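Local coordinates for protein fibrillarin-like rRNA/tRNA 2'-O-methyltransferase (Aeropyrum pernix, PDB 4DF3) that probably methylates the 2'-hydroxyl of riboses in rRNA and tRNA, using S-adenosyl-L-methionine as methyl donor at sites picked by a guide RNA, at residues 1-9 against 43-52; 204-214 against 222-230. The protein carries 2 engineered substitutions. All blocks are in the same frame, centred on the assembly; numbering follows the deposited sequence.

How the interactions relate
Interaction 1 (1-9 against 43-52) and interaction 2 (204-214 against 222-230) lie on opposite sides of the chain's centre, with their own centres about 34 Å apart and nearest atoms about 17 Å apart. They share no sheet. Interaction 1 joins the two outermost strands, 4-9 and 44-47, of the five-stranded antiparallel sheet near the N-terminus. Interaction 2 comes later in the chain and pairs strands 211-216 and 224-229 at one border of the seven-stranded mixed sheet of the methyltransferase domain. Bound S-adenosylmethionine lies nearer interaction 2, where the side chain of Met-226 is about 8 Å from it, so the cofactor side of the protein is the one with the seven-stranded sheet.

Interaction 1 (1-9 against 43-52); sequences MVEVVSVSR and RIFRYNGEEY. Engineered in segment 1-9: Ser-8 (natural residue Arg), Arg-9 (natural residue Glu).
Val-2, Val-4 and Val-7 are the three bumps that segment 1-9 presses onto the 43-52 hairpin. Val-2 sits between two neighbours: CG2 rests on the aliphatic part of Arg-43, 3.5 Å from its CD, while CB lies 3.8 Å from Phe-45 CE1. The carbonyl O of Val-2 meets the same phenyl ring at its edge, in plane. From further along, Val-4 crosses Phe-45 at about a right angle and brings CG1 to 3.4 Å from CD1; its CG2 leans toward the Tyr-47 ring.

Val-7 fills the hollow between two tyrosines. With CG1 anti to the backbone N (chi1 176°), that methyl stands over the centre of the Tyr-52 face, a CH-pi contact 3.8 Å from CG1 to the ring centroid, while CG2 packs on Tyr-47 CB at 3.5 Å. The Tyr-47 ring in turn covers the backbone of Ser-6 and Val-7.

At the N-terminus, the bent Met-1 chain lays SD 3.7 Å from Ile-44 CG2 and its CE against Arg-46 CD. Beside it runs a fairly straight bond from Val-2 N to Ile-44 O (2.9 Å), and a water links Val-2 O to Arg-46 N.

With one direct hydrogen bond and Val-7 N buried without a partner, the contact depends mainly on apolar fit, with water filling in where the backbones do not pair directly.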
loop_
_atom_site.group_PDB
_atom_site.type_symbol
_atom_site.label_atom_id
_atom_site.label_comp_id
_atom_site.label_asym_id
_atom_site.label_seq_id
_atom_site.Cartn_x
_atom_site.Cartn_y
_atom_site.Cartn_z
ATOM N N MET A 1 14.508 13.036 15.474
ATOM C CA MET A 1 13.241 12.813 16.259
ATOM C C MET A 1 12.307 14.041 16.273
ATOM O O MET A 1 12.731 15.139 16.640
ATOM C CB MET A 1 13.559 12.482 17.726
ATOM C CG MET A 1 14.238 11.123 18.056
ATOM S SD MET A 1 13.325 9.663 17.493
ATOM C CE MET A 1 14.558 8.356 17.648
ATOM N N VAL A 2 11.021 13.861 15.964
ATOM C CA VAL A 2 10.034 14.940 16.182
ATOM C C VAL A 2 9.300 14.688 17.534
ATOM O O VAL A 2 8.938 13.556 17.787
ATOM C CB VAL A 2 9.015 15.008 14.986
ATOM C CG1 VAL A 2 7.800 15.839 15.365
ATOM C CG2 VAL A 2 9.717 15.551 13.693
ATOM N N GLU A 3 9.109 15.710 18.392
ATOM C CA GLU A 3 8.430 15.519 19.707
ATOM C C GLU A 3 6.931 15.403 19.554
ATOM O O GLU A 3 6.313 16.078 18.726
ATOM C CB GLU A 3 8.713 16.672 20.699
ATOM C CG GLU A 3 10.192 16.948 20.942
ATOM C CD GLU A 3 10.854 15.871 21.757
ATOM O OE1 GLU A 3 10.129 15.006 22.323
ATOM O OE2 GLU A 3 12.110 15.889 21.826
ATOM N N VAL A 4 6.316 14.545 20.349
ATOM C CA VAL A 4 4.886 14.383 20.214
ATOM C C VAL A 4 4.239 14.444 21.577
ATOM O O VAL A 4 4.830 13.984 22.572
ATOM C CB VAL A 4 4.525 13.019 19.574
ATOM C CG1 VAL A 4 5.056 12.915 18.141
ATOM C CG2 VAL A 4 5.008 11.891 20.408
ATOM N N VAL A 5 2.995 14.881 21.594
ATOM C CA VAL A 5 2.257 14.959 22.871
ATOM C C VAL A 5 1.603 13.645 23.271
ATOM O O VAL A 5 1.420 13.367 24.460
ATOM C CB VAL A 5 1.276 16.172 22.928
ATOM C CG1 VAL A 5 2.033 17.490 22.648
ATOM C CG2 VAL A 5 0.110 16.023 22.028
ATOM N N SER A 6 1.253 12.829 22.277
ATOM C CA SER A 6 0.636 11.516 22.526
ATOM C C SER A 6 0.706 10.664 21.276
ATOM O O SER A 6 0.825 11.195 20.156
ATOM C CB SER A 6 -0.831 11.618 22.884
ATOM O OG SER A 6 -1.523 12.278 21.833
ATOM N N VAL A 7 0.634 9.355 21.490
ATOM C CA VAL A 7 0.601 8.365 20.395
ATOM C C VAL A 7 -0.439 7.373 20.912
ATOM O O VAL A 7 -0.354 6.922 22.055
ATOM C CB VAL A 7 1.987 7.677 20.153
ATOM C CG1 VAL A 7 1.878 6.587 19.061
ATOM C CG2 VAL A 7 3.099 8.723 19.752
ATOM N N SER A 8 -1.423 7.010 20.106
ATOM C CA SER A 8 -2.351 5.962 20.517
ATOM C C SER A 8 -2.782 5.181 19.297
ATOM O O SER A 8 -3.004 5.769 18.254
ATOM C CB SER A 8 -3.562 6.506 21.304
ATOM O OG SER A 8 -4.430 7.271 20.505
ATOM N N ARG A 9 -2.880 3.879 19.423
ATOM C CA ARG A 9 -3.340 3.083 18.275
ATOM C C ARG A 9 -4.744 3.459 17.846
ATOM O O ARG A 9 -5.637 3.702 18.640
ATOM C CB ARG A 9 -3.207 1.609 18.586
ATOM C CG ARG A 9 -3.369 0.639 17.438
ATOM C CD ARG A 9 -3.273 -0.758 18.028
ATOM N NE ARG A 9 -2.759 -1.677 17.014
ATOM C CZ ARG A 9 -2.250 -2.874 17.390
ATOM N NH1 ARG A 9 -2.324 -3.221 18.690
ATOM N NH2 ARG A 9 -1.734 -3.770 16.553
ATOM N N ARG A 43 9.712 11.241 9.195
ATOM C CA ARG A 43 10.071 11.656 10.518
ATOM C C ARG A 43 9.796 10.481 11.435
ATOM O O ARG A 43 8.951 9.636 11.104
ATOM C CB ARG A 43 9.268 12.882 10.873
ATOM C CG ARG A 43 9.612 13.997 9.935
ATOM C CD ARG A 43 8.986 15.250 10.304
ATOM N NE ARG A 43 7.543 15.112 10.467
ATOM C CZ ARG A 43 6.785 16.048 11.024
ATOM N NH1 ARG A 43 7.328 17.164 11.512
ATOM N NH2 ARG A 43 5.485 15.861 11.116
ATOM N N ILE A 44 10.516 10.449 12.567
ATOM C CA ILE A 44 10.489 9.355 13.548
ATOM C C ILE A 44 10.134 9.974 14.899
ATOM O O ILE A 44 10.572 11.085 15.218
ATOM C CB ILE A 44 11.814 8.564 13.584
ATOM C CG1 ILE A 44 11.894 7.560 12.415
ATOM C CG2 ILE A 44 11.877 7.643 14.781
ATOM C CD1 ILE A 44 11.965 8.142 11.140
ATOM N N PHE A 45 9.298 9.254 15.644
ATOM C CA PHE A 45 8.798 9.673 16.933
ATOM C C PHE A 45 9.134 8.562 17.932
ATOM O O PHE A 45 9.120 7.408 17.565
ATOM C CB PHE A 45 7.231 9.752 16.908
ATOM C CG PHE A 45 6.644 10.450 15.710
ATOM C CD1 PHE A 45 6.898 11.794 15.486
ATOM C CD2 PHE A 45 5.745 9.787 14.854
ATOM C CE1 PHE A 45 6.278 12.502 14.429
ATOM C CE2 PHE A 45 5.145 10.452 13.744
ATOM C CZ PHE A 45 5.405 11.789 13.505
ATOM N N ARG A 46 9.385 8.919 19.207
ATOM C CA ARG A 46 9.469 7.975 20.314
ATOM C C ARG A 46 8.409 8.278 21.362
ATOM O O ARG A 46 8.200 9.442 21.747
ATOM C CB ARG A 46 10.858 7.976 21.020
ATOM C CG ARG A 46 11.957 7.332 20.188
ATOM C CD ARG A 46 13.350 7.306 20.937
ATOM N NE ARG A 46 13.267 6.686 22.267
ATOM C CZ ARG A 46 13.408 5.377 22.510
ATOM N NH1 ARG A 46 13.699 4.530 21.517
ATOM N NH2 ARG A 46 13.329 4.917 23.763
ATOM N N TYR A 47 7.718 7.242 21.804
ATOM C CA TYR A 47 6.693 7.346 22.855
ATOM C C TYR A 47 6.637 6.054 23.612
ATOM O O TYR A 47 6.597 4.963 22.992
ATOM C CB TYR A 47 5.339 7.640 22.220
ATOM C CG TYR A 47 4.307 8.168 23.195
ATOM C CD1 TYR A 47 4.320 9.499 23.580
ATOM C CD2 TYR A 47 3.305 7.333 23.684
ATOM C CE1 TYR A 47 3.361 9.988 24.466
ATOM C CE2 TYR A 47 2.346 7.802 24.526
ATOM C CZ TYR A 47 2.412 9.137 24.947
ATOM O OH TYR A 47 1.429 9.615 25.826
ATOM N N ASN A 48 6.643 6.143 24.960
ATOM C CA ASN A 48 6.542 4.955 25.841
ATOM C C ASN A 48 7.623 3.974 25.441
ATOM O O ASN A 48 7.426 2.782 25.432
ATOM C CB ASN A 48 5.128 4.297 25.833
ATOM C CG ASN A 48 4.047 5.152 26.573
ATOM O OD1 ASN A 48 2.818 4.985 26.371
ATOM N ND2 ASN A 48 4.493 6.063 27.385
ATOM N N GLY A 49 8.774 4.487 25.068
ATOM C CA GLY A 49 9.888 3.588 24.870
ATOM C C GLY A 49 9.909 2.872 23.541
ATOM O O GLY A 49 10.713 1.940 23.351
ATOM N N GLU A 50 9.030 3.287 22.630
ATOM C CA GLU A 50 8.927 2.666 21.302
ATOM C C GLU A 50 9.059 3.703 20.184
ATOM O O GLU A 50 8.758 4.874 20.354
ATOM C CB GLU A 50 7.591 1.935 21.178
ATOM C CG GLU A 50 7.163 1.097 22.378
ATOM C CD GLU A 50 6.518 -0.130 21.962
ATOM O OE1 GLU A 50 5.313 -0.208 22.159
ATOM O OE2 GLU A 50 7.213 -1.002 21.403
ATOM N N GLU A 51 9.506 3.251 19.016
ATOM C CA GLU A 51 9.772 4.127 17.904
ATOM C C GLU A 51 8.711 3.916 16.845
ATOM O O GLU A 51 8.388 2.754 16.478
ATOM C CB GLU A 51 11.093 3.761 17.245
ATOM C CG GLU A 51 11.578 4.790 16.308
ATOM C CD GLU A 51 12.998 4.561 15.868
ATOM O OE1 GLU A 51 13.962 4.882 16.609
ATOM O OE2 GLU A 51 13.130 4.088 14.731
ATOM N N TYR A 52 8.226 5.049 16.342
ATOM C CA TYR A 52 7.163 5.084 15.301
ATOM C C TYR A 52 7.700 5.857 14.121
ATOM O O TYR A 52 8.492 6.799 14.273
ATOM C CB TYR A 52 5.881 5.784 15.846
ATOM C CG TYR A 52 5.278 5.010 17.005
ATOM C CD1 TYR A 52 4.317 4.077 16.797
ATOM C CD2 TYR A 52 5.719 5.245 18.342
ATOM C CE1 TYR A 52 3.763 3.310 17.884
ATOM C CE2 TYR A 52 5.164 4.504 19.433
ATOM C CZ TYR A 52 4.201 3.582 19.194
ATOM O OH TYR A 52 3.680 2.883 20.234
HETATM O O HOH W 1 12.359 12.810 12.786
HETATM O O HOH W 2 9.685 11.676 19.845
HETATM O O HOH W 3 8.428 12.909 22.018
#

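Interaction 2 (204-214 against 222-230); sequences LMDGGLEIKDV and RDHAMIYAV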
loop_
_atom_site.group_PDB
_atom_site.type_symbol
_atom_site.label_atom_id
_atom_site.label_comp_id
_atom_site.label_asym_id
_atom_site.label_seq_id
_atom_site.Cartn_x
_atom_site.Cartn_y
_atom_site.Cartn_z
ATOM N N LEU A 204 -12.161 -5.304 -13.543
ATOM C CA LEU A 204 -12.024 -5.907 -12.243
ATOM C C LEU A 204 -13.247 -6.782 -11.974
ATOM O O LEU A 204 -13.114 -7.905 -11.522
ATOM C CB LEU A 204 -11.871 -4.822 -11.126
ATOM C CG LEU A 204 -10.571 -4.024 -11.278
ATOM C CD1 LEU A 204 -10.516 -2.861 -10.230
ATOM C CD2 LEU A 204 -9.327 -4.932 -11.042
ATOM N N MET A 205 -14.435 -6.242 -12.269
ATOM C CA MET A 205 -15.697 -6.917 -11.951
ATOM C C MET A 205 -15.840 -8.153 -12.812
ATOM O O MET A 205 -16.176 -9.216 -12.294
ATOM C CB MET A 205 -16.882 -5.993 -12.179
ATOM C CG MET A 205 -16.745 -4.694 -11.418
ATOM S SD MET A 205 -18.237 -3.692 -11.383
ATOM C CE MET A 205 -18.573 -3.191 -13.081
ATOM N N ASP A 206 -15.541 -8.009 -14.100
ATOM C CA ASP A 206 -15.471 -9.185 -15.011
ATOM C C ASP A 206 -14.444 -10.228 -14.563
ATOM O O ASP A 206 -14.562 -11.402 -14.950
ATOM C CB ASP A 206 -15.192 -8.810 -16.503
ATOM C CG ASP A 206 -16.361 -8.084 -17.169
ATOM O OD1 ASP A 206 -17.483 -8.056 -16.604
ATOM O OD2 ASP A 206 -16.114 -7.464 -18.237
ATOM N N GLY A 207 -13.422 -9.813 -13.793
ATOM C CA GLY A 207 -12.446 -10.746 -13.215
ATOM C C GLY A 207 -12.847 -11.365 -11.888
ATOM O O GLY A 207 -12.031 -12.019 -11.260
ATOM N N GLY A 208 -14.098 -11.172 -11.453
ATOM C CA GLY A 208 -14.582 -11.768 -10.207
ATOM C C GLY A 208 -14.316 -10.948 -8.957
ATOM O O GLY A 208 -14.486 -11.433 -7.831
ATOM N N LEU A 209 -13.856 -9.710 -9.134
ATOM C CA LEU A 209 -13.552 -8.824 -7.983
ATOM C C LEU A 209 -14.782 -7.975 -7.791
ATOM O O LEU A 209 -15.404 -7.537 -8.772
ATOM C CB LEU A 209 -12.329 -7.966 -8.287
ATOM C CG LEU A 209 -11.027 -8.738 -8.236
ATOM C CD1 LEU A 209 -9.894 -7.839 -8.704
ATOM C CD2 LEU A 209 -10.748 -9.279 -6.808
ATOM N N GLU A 210 -15.210 -7.786 -6.563
ATOM C CA GLU A 210 -16.335 -6.908 -6.386
ATOM C C GLU A 210 -15.887 -5.688 -5.629
ATOM O O GLU A 210 -15.225 -5.823 -4.613
ATOM C CB GLU A 210 -17.425 -7.615 -5.608
ATOM C CG GLU A 210 -18.150 -8.673 -6.435
ATOM C CD GLU A 210 -19.127 -9.433 -5.554
ATOM O OE1 GLU A 210 -20.012 -8.777 -4.944
ATOM O OE2 GLU A 210 -18.963 -10.675 -5.448
ATOM N N ILE A 211 -16.312 -4.514 -6.088
ATOM C CA ILE A 211 -15.795 -3.291 -5.524
ATOM C C ILE A 211 -16.446 -3.003 -4.161
ATOM O O ILE A 211 -17.685 -2.908 -4.072
ATOM C CB ILE A 211 -16.098 -2.135 -6.456
ATOM C CG1 ILE A 211 -15.561 -2.434 -7.896
ATOM C CG2 ILE A 211 -15.436 -0.881 -5.899
ATOM C CD1 ILE A 211 -14.146 -2.957 -7.926
ATOM N N LYS A 212 -15.656 -2.872 -3.108
ATOM C CA LYS A 212 -16.154 -2.601 -1.789
ATOM C C LYS A 212 -16.111 -1.130 -1.435
ATOM O O LYS A 212 -16.958 -0.625 -0.658
ATOM C CB LYS A 212 -15.360 -3.399 -0.771
ATOM C CG LYS A 212 -16.074 -3.522 0.575
ATOM C CD LYS A 212 -15.499 -4.583 1.514
ATOM C CE LYS A 212 -16.431 -4.669 2.721
ATOM N NZ LYS A 212 -15.739 -5.321 3.826
ATOM N N ASP A 213 -15.106 -0.424 -1.950
ATOM C CA ASP A 213 -14.972 1.016 -1.630
ATOM C C ASP A 213 -14.088 1.676 -2.698
ATOM O O ASP A 213 -13.278 0.987 -3.358
ATOM C CB ASP A 213 -14.386 1.259 -0.223
ATOM C CG ASP A 213 -14.729 2.638 0.350
ATOM O OD1 ASP A 213 -15.554 3.372 -0.201
ATOM O OD2 ASP A 213 -14.115 3.052 1.332
ATOM N N VAL A 214 -14.296 2.984 -2.898
ATOM C CA VAL A 214 -13.416 3.780 -3.750
ATOM C C VAL A 214 -13.315 5.130 -3.089
ATOM O O VAL A 214 -14.354 5.739 -2.759
ATOM C CB VAL A 214 -13.923 3.996 -5.210
ATOM C CG1 VAL A 214 -12.768 4.807 -6.140
ATOM C CG2 VAL A 214 -14.213 2.686 -5.875
ATOM N N ARG A 222 -3.614 14.325 -6.175
ATOM C CA ARG A 222 -4.724 14.970 -6.867
ATOM C C ARG A 222 -5.216 14.176 -8.059
ATOM O O ARG A 222 -6.300 14.420 -8.573
ATOM C CB ARG A 222 -4.310 16.353 -7.374
ATOM C CG ARG A 222 -3.980 17.325 -6.265
ATOM C CD ARG A 222 -3.411 18.625 -6.861
ATOM N NE ARG A 222 -2.108 18.340 -7.477
ATOM C CZ ARG A 222 -1.375 19.228 -8.149
ATOM N NH1 ARG A 222 -1.820 20.464 -8.321
ATOM N NH2 ARG A 222 -0.213 18.871 -8.663
ATOM N N ASP A 223 -4.418 13.200 -8.473
ATOM C CA ASP A 223 -4.688 12.530 -9.729
ATOM C C ASP A 223 -5.076 11.052 -9.624
ATOM O O ASP A 223 -5.168 10.405 -10.638
ATOM C CB ASP A 223 -3.496 12.662 -10.664
ATOM C CG ASP A 223 -3.208 14.084 -10.978
ATOM O OD1 ASP A 223 -4.184 14.831 -11.073
ATOM O OD2 ASP A 223 -2.041 14.469 -11.084
ATOM N N HIS A 224 -5.321 10.547 -8.425
ATOM C CA HIS A 224 -5.600 9.106 -8.219
ATOM C C HIS A 224 -6.723 8.866 -7.215
ATOM O O HIS A 224 -6.952 9.722 -6.326
ATOM C CB HIS A 224 -4.337 8.374 -7.718
ATOM C CG HIS A 224 -3.250 8.302 -8.740
ATOM N ND1 HIS A 224 -2.311 9.295 -8.909
ATOM C CD2 HIS A 224 -2.919 7.309 -9.609
ATOM C CE1 HIS A 224 -1.465 8.936 -9.873
ATOM N NE2 HIS A 224 -1.791 7.717 -10.280
ATOM N N ALA A 225 -7.359 7.706 -7.320
ATOM C CA ALA A 225 -8.267 7.206 -6.311
ATOM C C ALA A 225 -7.693 5.864 -5.896
ATOM O O ALA A 225 -6.911 5.250 -6.635
ATOM C CB ALA A 225 -9.681 7.003 -6.972
ATOM N N MET A 226 -8.130 5.363 -4.772
ATOM C CA MET A 226 -7.858 3.981 -4.347
ATOM C C MET A 226 -9.093 3.100 -4.441
ATOM O O MET A 226 -10.132 3.420 -3.815
ATOM C CB MET A 226 -7.307 4.058 -2.918
ATOM C CG MET A 226 -6.893 2.611 -2.311
ATOM S SD MET A 226 -5.435 2.028 -3.232
ATOM C CE MET A 226 -4.182 3.072 -2.415
ATOM N N ILE A 227 -8.994 2.034 -5.251
ATOM C CA ILE A 227 -10.125 1.117 -5.410
ATOM C C ILE A 227 -9.856 -0.044 -4.449
ATOM O O ILE A 227 -8.732 -0.540 -4.403
ATOM C CB ILE A 227 -10.163 0.550 -6.830
ATOM C CG1 ILE A 227 -10.553 1.660 -7.810
ATOM C CG2 ILE A 227 -11.236 -0.613 -6.913
ATOM C CD1 ILE A 227 -10.246 1.279 -9.237
ATOM N N TYR A 228 -10.886 -0.452 -3.697
ATOM C CA TYR A 228 -10.763 -1.564 -2.758
ATOM C C TYR A 228 -11.801 -2.635 -3.134
ATOM O O TYR A 228 -13.011 -2.340 -3.223
ATOM C CB TYR A 228 -10.988 -1.022 -1.312
ATOM C CG TYR A 228 -11.149 -2.039 -0.267
ATOM C CD1 TYR A 228 -10.426 -3.233 -0.292
ATOM C CD2 TYR A 228 -11.986 -1.786 0.837
ATOM C CE1 TYR A 228 -10.526 -4.175 0.714
ATOM C CE2 TYR A 228 -12.118 -2.729 1.864
ATOM C CZ TYR A 228 -11.399 -3.941 1.799
ATOM O OH TYR A 228 -11.502 -4.878 2.830
ATOM N N ALA A 229 -11.341 -3.850 -3.426
ATOM C CA ALA A 229 -12.253 -4.904 -3.881
ATOM C C ALA A 229 -11.901 -6.236 -3.168
ATOM O O ALA A 229 -10.788 -6.392 -2.613
ATOM C CB ALA A 229 -12.234 -5.039 -5.336
ATOM N N VAL A 230 -12.873 -7.145 -3.090
ATOM C CA VAL A 230 -12.685 -8.485 -2.430
ATOM C C VAL A 230 -13.399 -9.539 -3.323
ATOM O O VAL A 230 -14.178 -9.100 -4.224
ATOM C CB VAL A 230 -13.260 -8.553 -0.991
ATOM C CG1 VAL A 230 -12.637 -7.523 -0.080
ATOM C CG2 VAL A 230 -14.798 -8.351 -1.029
#
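Glu-210 and Val-230 exchange two of the five backbone hydrogen bonds between 204-214 and 222-230, the one from Glu-210 N to Val-230 O being 2.9 Å long and nearly straight (172°). Next along, Tyr-228 O accepts twice: from Lys-212 N at 2.7 Å, in the carbonyl plane, and from Asp-213 N at 3.1 Å, tilted from that plane. Tyr-228 N completes the set by donating to Asp-213 O.

Apolar contacts gather on the face of Ile-211, Val-214, Ile-227 and Ala-229. Ile-211 CD1 touches Ala-229 CB (3.8 Å) and Ile-227 CG2, and Leu-204 from the helix meets Ile-227 tip to tip. Val-214 CG1 reaches Ala-225 CB at 3.9 Å.

At the bulge, Lys-212 runs extended alongside Tyr-228, its CB over one face of the ring near the rim and its CD 3.9 Å from CE2. Both polar ends go to Glu-72, by salt bridge from the lysine and hydrogen bond from the tyrosine hydroxyl.

A Schellman motif with Gly-208 as C-prime residue ends the helix ahead of this antiparallel hairpin, where Lys-212 and Asp-213 opposite Tyr-228 form a classic beta bulge at the border of the Rossmann-like methyltransferase sheet.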